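Local coordinates for protein SalCYP truncation (Salinispora tropica, PDB 7ABB) that belongs to the cytochrome P450 family, a mostly helical haem-protein fold, and holds a heme c in its pocket, at residues A195-T199 and E200-G204; A152-D155 and H156-I160. All coordinates share one frame; numbering follows the deposited sequence.

Contact 1 (A195-T199 and E200-G204); sequences ARRRT and EPVEG
P201 packs against the backbone carbonyl of R197 where helix 182-199 runs out, its CD lying 3.2 Å from R197 O. A proline has no N-H to give this carbonyl, and its ring instead sets CB, CG and CD beside the oxygen. The last helical bond comes one residue earlier, from E200 N to R196 O at 2.9 Å, and E200 is the first residue to leave helical backbone angles. Within this final turn A195 O takes two bonds, from T199 N and, at 3.1 Å, from T199 OG1; the two donors approach from opposite faces of the carbonyl plane, and the hydroxyl can reach back because it stands beside its own backbone N (chi1 -62°).

Looser, water-mediated contacts surround the side chains of R196, R197 and E200. The charged ends of R196 and E200 stay apart: R196 NH1 and E200 OE1 are 5.8 Å from each other, with a water between them whose bond to the carboxylate is weak. A second water joins E200 OE1 to R196 O. A third sits in the plane of the R197 guanidinium at its edge and donates to E200 O, while V202 CG2 rests over one face, 3.9 Å from R197 NH1.

R197 forms a salt bridge with D205, just before helix 206-210, touches T207 and S208 of that helix, and hydrogen-bonds G148 O just after helix 130-147; R198 makes a salt bridge to D222 at the start of helix 222-235.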
# COMPACT_ATOMS: atom_id res chain seq x y z
N ALA A 195 -22.64 0.07 14.71
CA ALA A 195 -23.69 0.15 15.73
C ALA A 195 -23.33 1.15 16.82
O ALA A 195 -24.21 1.86 17.34
CB ALA A 195 -23.96 -1.23 16.33
N ARG A 196 -22.05 1.20 17.21
CA ARG A 196 -21.60 2.19 18.18
C ARG A 196 -21.90 3.61 17.70
O ARG A 196 -22.45 4.43 18.45
CB ARG A 196 -20.10 2.04 18.44
CG ARG A 196 -19.50 3.11 19.38
CD ARG A 196 -17.98 3.21 19.29
NE ARG A 196 -17.30 2.10 19.94
CZ ARG A 196 -17.11 1.98 21.25
NH1 ARG A 196 -17.60 2.89 22.09
NH2 ARG A 196 -16.45 0.93 21.72
N ARG A 197 -21.54 3.92 16.45
CA ARG A 197 -21.69 5.28 15.96
C ARG A 197 -23.15 5.61 15.68
O ARG A 197 -23.54 6.77 15.82
CB ARG A 197 -20.83 5.48 14.72
CG ARG A 197 -19.34 5.34 15.00
CD ARG A 197 -18.86 6.30 16.08
NE ARG A 197 -17.40 6.39 16.12
CZ ARG A 197 -16.66 6.52 17.23
NH1 ARG A 197 -17.21 6.59 18.43
NH2 ARG A 197 -15.34 6.60 17.11
N ARG A 198 -23.95 4.62 15.29
CA ARG A 198 -25.37 4.88 15.10
C ARG A 198 -26.04 5.24 16.42
O ARG A 198 -26.85 6.17 16.48
CB ARG A 198 -26.03 3.66 14.45
CG ARG A 198 -27.41 3.95 13.89
CD ARG A 198 -27.97 2.77 13.10
NE ARG A 198 -27.52 2.74 11.71
CZ ARG A 198 -27.92 3.60 10.78
NH1 ARG A 198 -27.48 3.49 9.53
NH2 ARG A 198 -28.75 4.59 11.09
N THR A 199 -25.65 4.57 17.51
CA THR A 199 -26.17 4.91 18.83
C THR A 199 -25.63 6.24 19.32
O THR A 199 -26.37 7.04 19.91
CB THR A 199 -25.80 3.81 19.82
OG1 THR A 199 -26.40 2.58 19.40
CG2 THR A 199 -26.29 4.17 21.22
N GLU A 200 -24.34 6.50 19.12
CA GLU A 200 -23.69 7.73 19.57
C GLU A 200 -22.85 8.29 18.43
O GLU A 200 -21.63 8.07 18.38
CB GLU A 200 -22.82 7.48 20.80
CG GLU A 200 -23.61 7.37 22.11
CD GLU A 200 -22.70 7.18 23.30
OE1 GLU A 200 -22.19 6.06 23.49
OE2 GLU A 200 -22.47 8.17 24.03
N PRO A 201 -23.47 9.00 17.49
CA PRO A 201 -22.69 9.58 16.39
C PRO A 201 -21.79 10.70 16.88
O PRO A 201 -22.11 11.41 17.84
CB PRO A 201 -23.77 10.12 15.44
CG PRO A 201 -24.96 10.31 16.29
CD PRO A 201 -24.91 9.23 17.33
N VAL A 202 -20.65 10.85 16.21
CA VAL A 202 -19.61 11.81 16.56
C VAL A 202 -19.37 12.72 15.36
O VAL A 202 -19.05 12.25 14.27
CB VAL A 202 -18.32 11.10 16.98
CG1 VAL A 202 -17.20 12.11 17.21
CG2 VAL A 202 -18.58 10.26 18.23
N GLU A 203 -19.50 14.03 15.57
CA GLU A 203 -19.26 14.98 14.49
C GLU A 203 -17.80 14.91 14.04
O GLU A 203 -16.88 15.04 14.85
CB GLU A 203 -19.61 16.40 14.93
CG GLU A 203 -19.52 17.39 13.79
CD GLU A 203 -20.19 18.71 14.11
OE1 GLU A 203 -19.54 19.58 14.72
OE2 GLU A 203 -21.38 18.86 13.76
N GLY A 204 -17.60 14.71 12.74
CA GLY A 204 -16.26 14.58 12.18
C GLY A 204 -15.77 13.16 12.04
O GLY A 204 -14.77 12.92 11.33
O HOH W 1 -19.46 5.25 21.80
O HOH W 2 -22.08 3.94 21.56
O HOH W 3 -19.47 6.78 19.59

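Contact 2 (A152-D155 and H156-I160); sequences ADLD and HLLAI
The carboxylate of D153 and the imidazole of H156 do not meet, D153 OD1 and H156 ND1 being 6.2 Å apart, yet both side chains reach Y189 of helix 182-199: D153 OD2 is hydrogen-bonded to its hydroxyl, and H156 touches it while its ring meets that of F177 with the planes about 80° apart. The imidazole is carried off the helix because CG stands anti to the backbone N (chi1 -175°), whereas H156 CB stays close to the turn, 3.4 Å from D153 O. The third flat group, the carboxylate of D155, lies in the exposed part of the turn.

Along the backbone, the first turn of helix 154-165 is stitched by three successive i to i+4 bonds. L157 N meets D153 O almost head-on, L158 N reaches L154 O at 2.7 Å, and A159 N approaches D155 O from 31° off the carbonyl plane. A159 CB also lies against that oxygen, 3.6 Å from D155 O. L154 CD2 is 4.2 Å from L158 CB, an apolar contact along the side that faces helix 130-147, and the buried L157 touches M144 of that helix and F233 of helix 222-235, its side chain about 12 Å from the heme c.

D153 occupies the N-cap position, but its side chain makes no capping bond. A water accepts from H156 N at 3.0 Å and donates to A152 O, linking the first turn to the 3-10 segment before it. Solvent thus takes up the amide of H156 at the helix start, consistent with an N-cap aspartate whose OD2 bonds the Y189 hydroxyl.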
# COMPACT_ATOMS: atom_id res chain seq x y z
N ALA A 152 -8.38 1.82 22.04
CA ALA A 152 -8.38 0.68 22.95
C ALA A 152 -8.48 -0.65 22.22
O ALA A 152 -8.12 -1.68 22.79
CB ALA A 152 -9.53 0.80 23.96
N ASP A 153 -8.94 -0.66 20.96
CA ASP A 153 -9.11 -1.89 20.20
C ASP A 153 -7.87 -2.29 19.41
O ASP A 153 -7.93 -3.25 18.65
CB ASP A 153 -10.29 -1.77 19.23
CG ASP A 153 -11.61 -1.47 19.92
OD1 ASP A 153 -11.78 -1.81 21.11
OD2 ASP A 153 -12.49 -0.89 19.25
N LEU A 154 -6.75 -1.58 19.58
CA LEU A 154 -5.58 -1.82 18.75
C LEU A 154 -5.08 -3.26 18.87
O LEU A 154 -4.77 -3.91 17.87
CB LEU A 154 -4.46 -0.84 19.11
CG LEU A 154 -3.22 -0.87 18.20
CD1 LEU A 154 -2.50 0.45 18.29
CD2 LEU A 154 -2.27 -2.01 18.54
N ASP A 155 -4.95 -3.76 20.10
CA ASP A 155 -4.43 -5.12 20.26
C ASP A 155 -5.34 -6.12 19.57
O ASP A 155 -4.86 -7.07 18.94
CB ASP A 155 -4.28 -5.46 21.75
CG ASP A 155 -3.15 -4.67 22.42
OD1 ASP A 155 -2.15 -4.35 21.75
OD2 ASP A 155 -3.27 -4.39 23.64
N HIS A 156 -6.66 -5.91 19.64
CA HIS A 156 -7.59 -6.81 18.97
C HIS A 156 -7.40 -6.77 17.46
O HIS A 156 -7.28 -7.81 16.81
CB HIS A 156 -9.03 -6.43 19.35
CG HIS A 156 -10.07 -7.36 18.81
ND1 HIS A 156 -10.91 -7.01 17.78
CD2 HIS A 156 -10.42 -8.61 19.18
CE1 HIS A 156 -11.74 -8.02 17.53
NE2 HIS A 156 -11.45 -9.00 18.36
N LEU A 157 -7.34 -5.56 16.90
CA LEU A 157 -7.21 -5.43 15.46
C LEU A 157 -5.84 -5.88 14.99
O LEU A 157 -5.71 -6.45 13.90
CB LEU A 157 -7.48 -3.98 15.04
CG LEU A 157 -8.91 -3.47 15.24
CD1 LEU A 157 -8.99 -2.07 14.68
CD2 LEU A 157 -9.92 -4.39 14.59
N LEU A 158 -4.80 -5.65 15.80
CA LEU A 158 -3.48 -6.14 15.42
C LEU A 158 -3.48 -7.65 15.30
O LEU A 158 -2.87 -8.21 14.38
CB LEU A 158 -2.44 -5.67 16.44
CG LEU A 158 -0.98 -5.92 16.10
CD1 LEU A 158 -0.55 -5.08 14.94
CD2 LEU A 158 -0.12 -5.59 17.29
N ALA A 159 -4.17 -8.33 16.22
CA ALA A 159 -4.26 -9.79 16.18
C ALA A 159 -4.97 -10.27 14.92
O ALA A 159 -4.58 -11.28 14.32
CB ALA A 159 -4.99 -10.29 17.43
N ILE A 160 -6.03 -9.57 14.51
CA ILE A 160 -6.70 -9.91 13.26
C ILE A 160 -5.74 -9.76 12.08
O ILE A 160 -5.61 -10.66 11.24
CB ILE A 160 -7.96 -9.05 13.07
CG1 ILE A 160 -8.99 -9.38 14.16
CG2 ILE A 160 -8.55 -9.26 11.67
CD1 ILE A 160 -10.26 -8.54 14.10
O HOH W 4 -7.75 -4.37 22.03

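How the contacts relate
From the N terminus the chain leaves helix 130-147 and enters contact 2, which forms the opening turn of helix 154-165. Unmodelled residues 168-176 intervene before helix 182-199 ends in contact 1, which turns the chain toward helix 206-210. The contacts are therefore in series, neither nesting nor crossing, and each is a local turn within one continuous stretch. One marks a helix start and the other a helix end; their centres are 20 Å apart, and their nearest atoms, about 5 Å apart, do not touch. Helix 182-199 connects them: Y189 meets contact 2 partway along it, and its last residues belong to contact 1.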